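CAMP factor (Mobiluncus curtisii, PDB 6JLC) is a toxin thought to act as a pore-forming factor that probably contributes to membrane lysis in the co-haemolytic CAMP reaction, this chain being its carboxy-terminal part. Local coordinates at residues T49-T52 / Q53-V57; I117-V121 / Y122-D126; D148-T151 / I152-D156; A199-V203 / A204-A208. One frame throughout, in Å; residues are numbered along the deposited sequence.

Contact 1: T49-T52 / Q53-V57; sequences TELT and QSLAV
Helix 41-59 is amphipathic here, and one of its turns joins T49 to Q53 on its outer side and L51 to L55 on its inner side. The backbone repeat is regular: Q53 N donates to T49 O at 3.0 Å, S54 N to E50 O, L55 N to L51 O, and A56 N to T52 O, the last pair at 2.7 Å. On the outer side T49 and Q53 run side by side. With chi1 at -83° the CG of Q53 stays beside its own backbone N, and the chain then extends back along the preceding turn, bringing NE2 alongside the methyl CG2 of T49 at 3.5 Å. This is a van der Waals contact, since CG2 is a methyl; the hydroxyl of T49 bonds to F45 O. Glutamine suits this position because its aliphatic stem can lie along the helix while its polar end stays on the exposed side. T52 is turned differently: its OG1 sits between backbone N and carbonyl carbon, within hydrogen-bonding reach of A48 O and, at 3.2 Å, T49 O, which compete for its one proton. The buried leucines supply the apolar side, L51 CG lying 4.3 Å from L55 CD1, while CG of L55 passes 3.4 Å from L51 O. This side faces two helices: L51, T52 and L55 touch I18 of helix 8-31, and L51 and L55 also pack on helix 68-91, at I78 and I71 respectively.

Contact 2: I117-V121 / Y122-D126; sequences IGATV and YQLND
Between A119 and V121 the chain passes from an extended course into helix 121-139, A119 and T120 having psi near 140° and 164°, and the first turn closes when L124 N bonds to T120 O at 2.9 Å. T120 is the N-cap. Its OG1, placed between its own backbone N and carbonyl carbon by a chi1 of 67°, accepts from Q123 N at 3.1 Å. Q123 answers in the reverse direction: its extended chain runs back past the threonine, CG lying 3.2 Å from T120 OG1, and OE1 accepts a hydrogen bond from T120 N at 3.0 Å, the donor standing well out of the amide plane. Two amides at the helix start, where i-4 carbonyls are lacking, thus receive side-chain acceptors. Within the same turn, V121 and N125 lie side by side, CG1 of the valine 3.4 Å from ND2. Beneath the cap, the methyl of A119 meets L124 CD2 at 3.9 Å, and the leucine continues onto L70 and L77 of helix 68-91. Threonine and glutamine, three residues apart with reciprocal bonds, form a capping box, and the apolar pair of A119 and L124 astride it corresponds to a hydrophobic staple at the helix N-terminus.

Contact 3: D148-T151 / I152-D156; sequences DTAT and IYVKD
The ring of Y153 receives T151 OG1 at its edge, in the plane and 3.6 Å from CD2, while one of its faces carries I152 CG1, 3.6 Å above the plane and shifted toward the rim. More of the ring's surroundings come from other parts of the chain: H100 stacks on it, W37 meets it with planes at about 45°, and the phenol oxygen bonds to D36 OD2. A tyrosine suits such a place, since it offers a broad apolar surface with a polar tip that can be satisfied inside the fold. T151, itself buried, is the N-cap of helix 152-173. Its chi1 of 61° swings OG1 over the first turn, where it accepts a weak bond from V154 N at 3.4 Å. The backbone bond is firmer, K155 N reaching T151 O at 3.0 Å and almost straight, at 174°. Valine, three residues after the cap, cannot return a bond as the glutamine or glutamate of a capping box would; its CG1 instead rests on A150 CB at 4.0 Å, and CG of K155 approaches the same methyl at 4.3 Å. The lysine chain then bends at chi2 and again at chi4, carrying NZ to the carbonyl oxygens of W196 and K198, in the last turn of helix 179-197 and just after it. The helix start therefore stands at a junction: T151 and Y153 touch Q97 at the beginning of helix 97-114, whereas A150, V154 and K155 pack against C206 of helix 203-222.

Contact 4: A199-V203 / A204-A208; sequences AKATV and AECDA
E205 and T202 form a capping box at the start of helix 203-222, and the glutamate can be followed outward from its backbone. Its CB lies 3.5 Å from T202 OG1, and CG comes closer still to that oxygen, at 3.2 Å, the two side chains crossing at about a right angle. Chi1 of -73° followed by an extended chi2 directs the carboxylate back toward the loop, where CD passes T202 N and OE1 accepts from it at 2.8 Å. The donor comes on the anti side of this oxygen, 22° out of the carboxylate plane. OE1 also accepts a hydrogen bond from a water that bridges to K200 O, with T202 OG1 at most a weak further partner, while OE2 makes a salt bridge with K198. A negative side chain here should also interact favourably with the positive end of the helix dipole. T202 completes the box as N-cap, its OG1 accepting from E205 N at 3.0 Å. Small residues suit the buried side of the turn, where A201 CB lies 4.3 Å from C206 SG. On another side, V203 and D207 run alongside each other; OD1 of the aspartate bonds to Y94 OH, and its OD2 lies 3.6 Å from the methyl CG1 of V203.

Overall arrangement
Contact 1 is the mid-helix case, where the backbone repeat does the joining; the other three are helix starts capped by threonine. Contacts 2 and 4 share the capping box, one closed by a neutral amide, the other by a carboxylate with a lysine partner. Contacts 1 and 2 are outlying and partly solvent-facing, yet both send leucines to helix 68-91. Contact 4 is more enclosed, with three of eight touching residues buried and one exposed. Contact 3 has no fully exposed touching residue, and its centre lies closest to the chain's centre, about 14 Å away. It adjoins contact 4 through two probable backbone hydrogen bonds, A150 N to A201 O and V203 N to D148 O, which tie the starts of helices 152-173 and 203-222 together.

Contact 1: T49-T52 / Q53-V57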
ATOM      1  N   THR A  49     -17.805  -2.994  -1.679  1.00 27.96           N
ATOM      2  CA  THR A  49     -18.715  -4.005  -2.193  1.00 27.22           C
ATOM      3  C   THR A  49     -20.161  -3.537  -2.143  1.00 28.13           C
ATOM      4  O   THR A  49     -20.914  -3.726  -3.105  1.00 28.06           O
ATOM      5  CB  THR A  49     -18.520  -5.294  -1.397  1.00 31.35           C
ATOM      6  OG1 THR A  49     -17.172  -5.741  -1.588  1.00 35.57           O
ATOM      7  CG2 THR A  49     -19.472  -6.362  -1.893  1.00 37.57           C
ATOM      8  N   GLU A  50     -20.574  -2.930  -1.030  1.00 25.36           N
ATOM      9  CA  GLU A  50     -21.935  -2.413  -0.952  1.00 27.91           C
ATOM     10  C   GLU A  50     -22.159  -1.333  -1.999  1.00 25.42           C
ATOM     11  O   GLU A  50     -23.236  -1.255  -2.603  1.00 27.90           O
ATOM     12  CB  GLU A  50     -22.208  -1.862   0.454  1.00 27.49           C
ATOM     13  CG  GLU A  50     -22.224  -2.944   1.502  1.00 32.11           C
ATOM     14  CD  GLU A  50     -22.418  -2.415   2.915  1.00 35.74           C
ATOM     15  OE1 GLU A  50     -22.458  -1.177   3.115  1.00 33.77           O
ATOM     16  OE2 GLU A  50     -22.518  -3.257   3.828  1.00 39.97           O
ATOM     17  N   LEU A  51     -21.154  -0.482  -2.214  1.00 24.77           N
ATOM     18  CA  LEU A  51     -21.297   0.611  -3.168  1.00 26.33           C
ATOM     19  C   LEU A  51     -21.435   0.080  -4.599  1.00 25.04           C
ATOM     20  O   LEU A  51     -22.313   0.523  -5.353  1.00 26.53           O
ATOM     21  CB  LEU A  51     -20.100   1.557  -3.030  1.00 25.30           C
ATOM     22  CG  LEU A  51     -20.098   2.903  -3.736  1.00 26.92           C
ATOM     23  CD1 LEU A  51     -21.342   3.671  -3.364  1.00 28.13           C
ATOM     24  CD2 LEU A  51     -18.845   3.681  -3.338  1.00 26.42           C
ATOM     25  N   THR A  52     -20.617  -0.898  -4.980  1.00 26.13           N
ATOM     26  CA  THR A  52     -20.725  -1.395  -6.348  1.00 27.81           C
ATOM     27  C   THR A  52     -22.002  -2.200  -6.542  1.00 26.54           C
ATOM     28  O   THR A  52     -22.562  -2.208  -7.642  1.00 29.02           O
ATOM     29  CB  THR A  52     -19.485  -2.214  -6.727  1.00 28.13           C
ATOM     30  OG1 THR A  52     -19.324  -3.295  -5.816  1.00 30.42           O
ATOM     31  CG2 THR A  52     -18.218  -1.346  -6.689  1.00 27.07           C
ATOM     32  N   GLN A  53     -22.503  -2.849  -5.488  1.00 28.23           N
ATOM     33  CA  GLN A  53     -23.787  -3.541  -5.591  1.00 31.45           C
ATOM     34  C   GLN A  53     -24.923  -2.551  -5.817  1.00 30.79           C
ATOM     35  O   GLN A  53     -25.840  -2.813  -6.606  1.00 30.52           O
ATOM     36  CB  GLN A  53     -24.046  -4.374  -4.330  1.00 33.94           C
ATOM     37  CG  GLN A  53     -23.360  -5.743  -4.350  1.00 41.70           C
ATOM     38  CD  GLN A  53     -23.192  -6.360  -2.964  1.00 53.87           C
ATOM     39  OE1 GLN A  53     -23.550  -5.759  -1.944  1.00 44.80           O
ATOM     40  NE2 GLN A  53     -22.637  -7.570  -2.926  1.00 52.38           N
ATOM     41  N   SER A  54     -24.884  -1.409  -5.129  1.00 26.28           N
ATOM     42  CA  SER A  54     -25.891  -0.383  -5.360  1.00 24.91           C
ATOM     43  C   SER A  54     -25.757   0.200  -6.760  1.00 32.02           C
ATOM     44  O   SER A  54     -26.764   0.485  -7.423  1.00 31.20           O
ATOM     45  CB  SER A  54     -25.773   0.722  -4.316  1.00 32.28           C
ATOM     46  OG  SER A  54     -26.802   1.673  -4.499  1.00 37.43           O
ATOM     47  N   LEU A  55     -24.520   0.401  -7.217  1.00 25.10           N
ATOM     48  CA  LEU A  55     -24.312   0.892  -8.578  1.00 28.06           C
ATOM     49  C   LEU A  55     -24.732  -0.144  -9.610  1.00 27.83           C
ATOM     50  O   LEU A  55     -25.251   0.208 -10.678  1.00 30.49           O
ATOM     51  CB  LEU A  55     -22.849   1.272  -8.777  1.00 21.95           C
ATOM     52  CG  LEU A  55     -22.412   2.580  -8.100  1.00 25.50           C
ATOM     53  CD1 LEU A  55     -20.907   2.579  -7.909  1.00 24.10           C
ATOM     54  CD2 LEU A  55     -22.846   3.774  -8.904  1.00 26.15           C
ATOM     55  N   ALA A  56     -24.492  -1.428  -9.318  1.00 25.28           N
ATOM     56  CA  ALA A  56     -24.829  -2.477 -10.275  1.00 30.09           C
ATOM     57  C   ALA A  56     -26.325  -2.521 -10.532  1.00 32.05           C
ATOM     58  O   ALA A  56     -26.762  -2.914 -11.624  1.00 34.61           O
ATOM     59  CB  ALA A  56     -24.327  -3.835  -9.780  1.00 28.97           C
ATOM     60  N   VAL A  57     -27.122  -2.125  -9.541  1.00 28.18           N
ATOM     61  CA  VAL A  57     -28.563  -2.052  -9.729  1.00 32.14           C
ATOM     62  C   VAL A  57     -28.900  -1.053 -10.825  1.00 34.26           C
ATOM     63  O   VAL A  57     -29.734  -1.324 -11.698  1.00 38.28           O
ATOM     64  CB  VAL A  57     -29.243  -1.692  -8.394  1.00 40.89           C
ATOM     65  CG1 VAL A  57     -30.690  -1.330  -8.609  1.00 36.62           C
ATOM     66  CG2 VAL A  57     -29.101  -2.850  -7.410  1.00 44.98           C
TER

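Contact 2: I117-V121 / Y122-D126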
ATOM      1  N   ILE A 117     -23.429   5.196   7.749  1.00 26.25           N
ATOM      2  CA  ILE A 117     -24.767   5.308   7.177  1.00 23.27           C
ATOM      3  C   ILE A 117     -25.355   6.711   7.313  1.00 27.33           C
ATOM      4  O   ILE A 117     -26.335   7.028   6.633  1.00 30.95           O
ATOM      5  CB  ILE A 117     -25.717   4.261   7.792  1.00 23.91           C
ATOM      6  CG1 ILE A 117     -25.683   4.364   9.322  1.00 34.87           C
ATOM      7  CG2 ILE A 117     -25.340   2.865   7.284  1.00 28.63           C
ATOM      8  CD1 ILE A 117     -27.018   4.275   9.962  1.00 33.74           C
ATOM      9  N   GLY A 118     -24.767   7.574   8.142  1.00 25.13           N
ATOM     10  CA  GLY A 118     -25.208   8.955   8.236  1.00 27.96           C
ATOM     11  C   GLY A 118     -24.403   9.963   7.431  1.00 30.48           C
ATOM     12  O   GLY A 118     -24.665  11.165   7.529  1.00 27.54           O
ATOM     13  N   ALA A 119     -23.419   9.518   6.648  1.00 28.15           N
ATOM     14  CA  ALA A 119     -22.551  10.444   5.922  1.00 27.10           C
ATOM     15  C   ALA A 119     -23.351  11.318   4.963  1.00 28.05           C
ATOM     16  O   ALA A 119     -24.284  10.847   4.300  1.00 25.97           O
ATOM     17  CB  ALA A 119     -21.483   9.663   5.134  1.00 26.25           C
ATOM     18  N   THR A 120     -22.979  12.596   4.887  1.00 26.59           N
ATOM     19  CA  THR A 120     -23.560  13.540   3.942  1.00 27.60           C
ATOM     20  C   THR A 120     -22.599  13.805   2.790  1.00 29.91           C
ATOM     21  O   THR A 120     -21.403  13.509   2.867  1.00 27.09           O
ATOM     22  CB  THR A 120     -23.899  14.868   4.618  1.00 27.81           C
ATOM     23  OG1 THR A 120     -22.689  15.526   5.022  1.00 25.87           O
ATOM     24  CG2 THR A 120     -24.808  14.653   5.826  1.00 30.65           C
ATOM     25  N   VAL A 121     -23.147  14.379   1.708  1.00 26.34           N
ATOM     26  CA  VAL A 121     -22.309  14.815   0.592  1.00 24.79           C
ATOM     27  C   VAL A 121     -21.231  15.775   1.071  1.00 25.65           C
ATOM     28  O   VAL A 121     -20.066  15.666   0.675  1.00 26.18           O
ATOM     29  CB  VAL A 121     -23.175  15.450  -0.513  1.00 25.29           C
ATOM     30  CG1 VAL A 121     -22.295  16.098  -1.572  1.00 31.15           C
ATOM     31  CG2 VAL A 121     -24.052  14.380  -1.151  1.00 27.22           C
ATOM     32  N   TYR A 122     -21.603  16.744   1.914  1.00 26.28           N
ATOM     33  CA  TYR A 122     -20.619  17.701   2.417  1.00 26.55           C
ATOM     34  C   TYR A 122     -19.486  16.990   3.149  1.00 22.23           C
ATOM     35  O   TYR A 122     -18.309  17.317   2.953  1.00 27.29           O
ATOM     36  CB  TYR A 122     -21.294  18.721   3.347  1.00 24.76           C
ATOM     37  CG  TYR A 122     -22.278  19.649   2.666  1.00 33.12           C
ATOM     38  CD1 TYR A 122     -22.217  19.878   1.300  1.00 40.80           C
ATOM     39  CD2 TYR A 122     -23.259  20.318   3.399  1.00 42.61           C
ATOM     40  CE1 TYR A 122     -23.104  20.733   0.674  1.00 50.23           C
ATOM     41  CE2 TYR A 122     -24.153  21.177   2.780  1.00 47.72           C
ATOM     42  CZ  TYR A 122     -24.065  21.381   1.415  1.00 54.87           C
ATOM     43  OH  TYR A 122     -24.944  22.229   0.779  1.00 61.56           O
ATOM     44  N   GLN A 123     -19.824  16.015   3.999  1.00 24.46           N
ATOM     45  CA  GLN A 123     -18.809  15.345   4.802  1.00 27.16           C
ATOM     46  C   GLN A 123     -17.890  14.509   3.931  1.00 30.02           C
ATOM     47  O   GLN A 123     -16.667  14.502   4.124  1.00 26.36           O
ATOM     48  CB  GLN A 123     -19.470  14.462   5.857  1.00 25.81           C
ATOM     49  CG  GLN A 123     -20.193  15.251   6.927  1.00 27.41           C
ATOM     50  CD  GLN A 123     -21.031  14.365   7.819  1.00 27.94           C
ATOM     51  OE1 GLN A 123     -21.494  13.295   7.405  1.00 28.63           O
ATOM     52  NE2 GLN A 123     -21.245  14.817   9.059  1.00 25.63           N
ATOM     53  N   LEU A 124     -18.470  13.782   2.973  1.00 23.65           N
ATOM     54  CA  LEU A 124     -17.662  12.967   2.078  1.00 21.92           C
ATOM     55  C   LEU A 124     -16.747  13.837   1.228  1.00 24.65           C
ATOM     56  O   LEU A 124     -15.572  13.501   1.015  1.00 24.36           O
ATOM     57  CB  LEU A 124     -18.578  12.108   1.201  1.00 23.01           C
ATOM     58  CG  LEU A 124     -19.473  11.130   1.965  1.00 26.99           C
ATOM     59  CD1 LEU A 124     -20.594  10.638   1.071  1.00 23.58           C
ATOM     60  CD2 LEU A 124     -18.676   9.940   2.507  1.00 24.69           C
ATOM     61  N   ASN A 125     -17.272  14.952   0.708  1.00 23.86           N
ATOM     62  CA  ASN A 125     -16.436  15.863  -0.061  1.00 26.82           C
ATOM     63  C   ASN A 125     -15.357  16.487   0.819  1.00 29.09           C
ATOM     64  O   ASN A 125     -14.221  16.693   0.372  1.00 27.37           O
ATOM     65  CB  ASN A 125     -17.294  16.961  -0.704  1.00 30.33           C
ATOM     66  CG  ASN A 125     -18.094  16.447  -1.886  1.00 30.75           C
ATOM     67  OD1 ASN A 125     -17.760  15.416  -2.467  1.00 34.26           O
ATOM     68  ND2 ASN A 125     -19.138  17.172  -2.258  1.00 30.82           N
ATOM     69  N   ASP A 126     -15.696  16.790   2.076  1.00 22.04           N
ATOM     70  CA  ASP A 126     -14.689  17.344   2.977  1.00 25.40           C
ATOM     71  C   ASP A 126     -13.608  16.311   3.301  1.00 23.99           C
ATOM     72  O   ASP A 126     -12.447  16.680   3.530  1.00 26.43           O
ATOM     73  CB  ASP A 126     -15.352  17.871   4.251  1.00 25.24           C
ATOM     74  CG  ASP A 126     -16.101  19.185   4.022  1.00 33.19           C
ATOM     75  OD1 ASP A 126     -15.940  19.802   2.946  1.00 30.42           O
ATOM     76  OD2 ASP A 126     -16.861  19.594   4.914  1.00 30.04           O
TER

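Contact 3: D148-T151 / I152-D156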
ATOM      1  N   ASP A 148      18.010   7.283  12.592  1.00 30.89           N
ATOM      2  CA  ASP A 148      16.712   7.056  13.205  1.00 31.18           C
ATOM      3  C   ASP A 148      16.321   5.582  13.118  1.00 34.54           C
ATOM      4  O   ASP A 148      16.827   4.821  12.289  1.00 30.91           O
ATOM      5  CB  ASP A 148      15.623   7.892  12.532  1.00 26.74           C
ATOM      6  CG  ASP A 148      15.721   9.363  12.853  1.00 35.92           C
ATOM      7  OD1 ASP A 148      16.378   9.727  13.856  1.00 35.40           O
ATOM      8  OD2 ASP A 148      15.136  10.152  12.088  1.00 39.11           O
ATOM      9  N   THR A 149      15.405   5.182  13.993  1.00 35.02           N
ATOM     10  CA  THR A 149      14.859   3.834  13.926  1.00 32.47           C
ATOM     11  C   THR A 149      14.050   3.678  12.650  1.00 31.77           C
ATOM     12  O   THR A 149      13.256   4.558  12.294  1.00 31.67           O
ATOM     13  CB  THR A 149      13.981   3.546  15.145  1.00 39.31           C
ATOM     14  OG1 THR A 149      14.757   3.748  16.326  1.00 37.08           O
ATOM     15  CG2 THR A 149      13.481   2.095  15.129  1.00 35.49           C
ATOM     16  N   ALA A 150      14.265   2.569  11.947  1.00 27.82           N
ATOM     17  CA  ALA A 150      13.525   2.338  10.717  1.00 26.88           C
ATOM     18  C   ALA A 150      12.034   2.280  11.018  1.00 31.25           C
ATOM     19  O   ALA A 150      11.609   1.650  11.993  1.00 32.90           O
ATOM     20  CB  ALA A 150      13.994   1.040  10.056  1.00 27.30           C
ATOM     21  N   THR A 151      11.246   2.997  10.221  1.00 30.61           N
ATOM     22  CA  THR A 151       9.804   2.855  10.281  1.00 29.90           C
ATOM     23  C   THR A 151       9.401   1.531   9.633  1.00 36.13           C
ATOM     24  O   THR A 151      10.212   0.840   9.010  1.00 34.25           O
ATOM     25  CB  THR A 151       9.125   4.015   9.563  1.00 29.67           C
ATOM     26  OG1 THR A 151       9.527   3.994   8.181  1.00 33.57           O
ATOM     27  CG2 THR A 151       9.525   5.355  10.197  1.00 26.65           C
ATOM     28  N   ILE A 152       8.123   1.176   9.769  1.00 37.24           N
ATOM     29  CA  ILE A 152       7.659  -0.031   9.087  1.00 35.44           C
ATOM     30  C   ILE A 152       7.733   0.139   7.573  1.00 29.10           C
ATOM     31  O   ILE A 152       7.855  -0.846   6.837  1.00 30.15           O
ATOM     32  CB  ILE A 152       6.233  -0.389   9.534  1.00 41.89           C
ATOM     33  CG1 ILE A 152       5.286   0.663   9.000  1.00 49.09           C
ATOM     34  CG2 ILE A 152       6.140  -0.481  11.045  1.00 45.57           C
ATOM     35  CD1 ILE A 152       4.105   0.069   8.451  1.00 57.00           C
ATOM     36  N   TYR A 153       7.673   1.381   7.077  1.00 26.69           N
ATOM     37  CA  TYR A 153       7.765   1.606   5.636  1.00 28.62           C
ATOM     38  C   TYR A 153       9.164   1.284   5.115  1.00 29.60           C
ATOM     39  O   TYR A 153       9.306   0.686   4.045  1.00 29.10           O
ATOM     40  CB  TYR A 153       7.352   3.044   5.308  1.00 28.95           C
ATOM     41  CG  TYR A 153       6.046   3.328   6.005  1.00 30.00           C
ATOM     42  CD1 TYR A 153       4.845   2.927   5.434  1.00 36.22           C
ATOM     43  CD2 TYR A 153       6.020   3.897   7.275  1.00 34.17           C
ATOM     44  CE1 TYR A 153       3.642   3.131   6.095  1.00 34.82           C
ATOM     45  CE2 TYR A 153       4.825   4.098   7.942  1.00 37.37           C
ATOM     46  CZ  TYR A 153       3.640   3.718   7.343  1.00 38.55           C
ATOM     47  OH  TYR A 153       2.445   3.929   8.002  1.00 36.32           O
ATOM     48  N   VAL A 154      10.200   1.645   5.874  1.00 27.18           N
ATOM     49  CA  VAL A 154      11.567   1.276   5.502  1.00 30.71           C
ATOM     50  C   VAL A 154      11.767  -0.230   5.651  1.00 26.78           C
ATOM     51  O   VAL A 154      12.379  -0.878   4.792  1.00 29.03           O
ATOM     52  CB  VAL A 154      12.582   2.075   6.349  1.00 28.38           C
ATOM     53  CG1 VAL A 154      14.012   1.549   6.131  1.00 28.38           C
ATOM     54  CG2 VAL A 154      12.523   3.550   5.994  1.00 28.17           C
ATOM     55  N   LYS A 155      11.279  -0.800   6.755  1.00 26.22           N
ATOM     56  CA  LYS A 155      11.322  -2.249   6.952  1.00 30.54           C
ATOM     57  C   LYS A 155      10.615  -2.992   5.826  1.00 36.39           C
ATOM     58  O   LYS A 155      11.040  -4.090   5.443  1.00 30.13           O
ATOM     59  CB  LYS A 155      10.689  -2.616   8.296  1.00 31.77           C
ATOM     60  CG  LYS A 155      11.617  -2.457   9.499  1.00 36.60           C
ATOM     61  CD  LYS A 155      12.765  -3.457   9.443  1.00 33.08           C
ATOM     62  CE  LYS A 155      13.692  -3.351  10.656  1.00 35.86           C
ATOM     63  NZ  LYS A 155      13.040  -3.932  11.862  1.00 32.26           N
ATOM     64  N   ASP A 156       9.531  -2.421   5.286  1.00 29.50           N
ATOM     65  CA  ASP A 156       8.850  -3.074   4.172  1.00 29.54           C
ATOM     66  C   ASP A 156       9.705  -3.071   2.911  1.00 31.37           C
ATOM     67  O   ASP A 156       9.639  -4.022   2.127  1.00 31.05           O
ATOM     68  CB  ASP A 156       7.491  -2.413   3.923  1.00 36.01           C
ATOM     69  CG  ASP A 156       6.484  -2.690   5.056  1.00 48.21           C
ATOM     70  OD1 ASP A 156       6.637  -3.711   5.761  1.00 48.21           O
ATOM     71  OD2 ASP A 156       5.543  -1.886   5.254  1.00 45.42           O
TER

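Contact 4: A199-V203 / A204-A208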
ATOM      1  N   ALA A 199      13.934  -4.992  16.141  1.00 48.42           N
ATOM      2  CA  ALA A 199      12.965  -3.910  16.297  1.00 46.10           C
ATOM      3  C   ALA A 199      13.627  -2.540  16.336  1.00 39.32           C
ATOM      4  O   ALA A 199      12.993  -1.539  15.982  1.00 48.72           O
ATOM      5  CB  ALA A 199      12.141  -4.121  17.564  1.00 53.61           C
ATOM      6  N   LYS A 200      14.885  -2.466  16.764  1.00 36.14           N
ATOM      7  CA  LYS A 200      15.586  -1.198  16.893  1.00 47.29           C
ATOM      8  C   LYS A 200      16.565  -0.957  15.754  1.00 45.21           C
ATOM      9  O   LYS A 200      17.444  -0.094  15.874  1.00 38.99           O
ATOM     10  CB  LYS A 200      16.308  -1.129  18.241  1.00 52.03           C
ATOM     11  CG  LYS A 200      15.375  -0.946  19.432  1.00 59.82           C
ATOM     12  CD  LYS A 200      14.709   0.428  19.424  1.00 62.18           C
ATOM     13  CE  LYS A 200      13.206   0.318  19.196  1.00 66.70           C
ATOM     14  NZ  LYS A 200      12.497   1.601  19.480  1.00 69.24           N
ATOM     15  N   ALA A 201      16.445  -1.713  14.663  1.00 45.45           N
ATOM     16  CA  ALA A 201      17.292  -1.484  13.500  1.00 43.61           C
ATOM     17  C   ALA A 201      17.115  -0.059  12.997  1.00 32.43           C
ATOM     18  O   ALA A 201      15.997   0.458  12.934  1.00 32.69           O
ATOM     19  CB  ALA A 201      16.954  -2.476  12.387  1.00 41.37           C
ATOM     20  N   THR A 202      18.229   0.576  12.641  1.00 32.06           N
ATOM     21  CA  THR A 202      18.181   1.920  12.090  1.00 32.45           C
ATOM     22  C   THR A 202      17.875   1.876  10.599  1.00 29.60           C
ATOM     23  O   THR A 202      18.015   0.846   9.939  1.00 27.65           O
ATOM     24  CB  THR A 202      19.506   2.646  12.281  1.00 35.43           C
ATOM     25  OG1 THR A 202      20.537   1.914  11.603  1.00 36.65           O
ATOM     26  CG2 THR A 202      19.844   2.786  13.768  1.00 39.79           C
ATOM     27  N   VAL A 203      17.465   3.033  10.073  1.00 29.78           N
ATOM     28  CA  VAL A 203      17.326   3.189   8.626  1.00 28.13           C
ATOM     29  C   VAL A 203      18.591   2.716   7.925  1.00 28.78           C
ATOM     30  O   VAL A 203      18.542   1.928   6.975  1.00 25.58           O
ATOM     31  CB  VAL A 203      17.001   4.650   8.275  1.00 27.02           C
ATOM     32  CG1 VAL A 203      17.059   4.867   6.761  1.00 23.67           C
ATOM     33  CG2 VAL A 203      15.625   5.021   8.842  1.00 27.77           C
ATOM     34  N   ALA A 204      19.747   3.171   8.411  1.00 27.64           N
ATOM     35  CA  ALA A 204      21.013   2.815   7.777  1.00 30.27           C
ATOM     36  C   ALA A 204      21.250   1.311   7.799  1.00 26.98           C
ATOM     37  O   ALA A 204      21.795   0.749   6.840  1.00 27.16           O
ATOM     38  CB  ALA A 204      22.166   3.539   8.470  1.00 30.50           C
ATOM     39  N   GLU A 205      20.891   0.645   8.896  1.00 28.41           N
ATOM     40  CA  GLU A 205      21.077  -0.803   8.945  1.00 30.43           C
ATOM     41  C   GLU A 205      20.198  -1.502   7.911  1.00 30.52           C
ATOM     42  O   GLU A 205      20.605  -2.504   7.317  1.00 25.69           O
ATOM     43  CB  GLU A 205      20.777  -1.349  10.345  1.00 36.05           C
ATOM     44  CG  GLU A 205      21.822  -1.037  11.418  1.00 35.46           C
ATOM     45  CD  GLU A 205      21.379  -1.504  12.798  1.00 47.78           C
ATOM     46  OE1 GLU A 205      20.474  -0.876  13.388  1.00 50.99           O
ATOM     47  OE2 GLU A 205      21.922  -2.517  13.292  1.00 56.40           O
ATOM     48  N   CYS A 206      18.985  -0.989   7.689  1.00 26.45           N
ATOM     49  CA  CYS A 206      18.108  -1.589   6.686  1.00 30.24           C
ATOM     50  C   CYS A 206      18.643  -1.343   5.278  1.00 23.92           C
ATOM     51  O   CYS A 206      18.695  -2.270   4.457  1.00 27.92           O
ATOM     52  CB  CYS A 206      16.685  -1.037   6.839  1.00 27.52           C
ATOM     53  SG  CYS A 206      15.879  -1.529   8.385  1.00 30.47           S
ATOM     54  N   ASP A 207      19.052  -0.099   4.983  1.00 23.66           N
ATOM     55  CA  ASP A 207      19.635   0.210   3.675  1.00 25.03           C
ATOM     56  C   ASP A 207      20.882  -0.625   3.410  1.00 26.27           C
ATOM     57  O   ASP A 207      21.097  -1.098   2.289  1.00 25.32           O
ATOM     58  CB  ASP A 207      19.992   1.698   3.576  1.00 26.53           C
ATOM     59  CG  ASP A 207      18.769   2.606   3.520  1.00 34.54           C
ATOM     60  OD1 ASP A 207      17.672   2.131   3.150  1.00 35.46           O
ATOM     61  OD2 ASP A 207      18.920   3.800   3.846  1.00 30.93           O
ATOM     62  N   ALA A 208      21.736  -0.792   4.424  1.00 30.45           N
ATOM     63  CA  ALA A 208      22.935  -1.610   4.244  1.00 29.63           C
ATOM     64  C   ALA A 208      22.580  -3.069   3.980  1.00 29.52           C
ATOM     65  O   ALA A 208      23.230  -3.732   3.160  1.00 30.48           O
ATOM     66  CB  ALA A 208      23.837  -1.502   5.474  1.00 34.17           C
TER
HETATM   67  O   HOH W   1      20.409  -0.688  16.090  1.00 63.21           O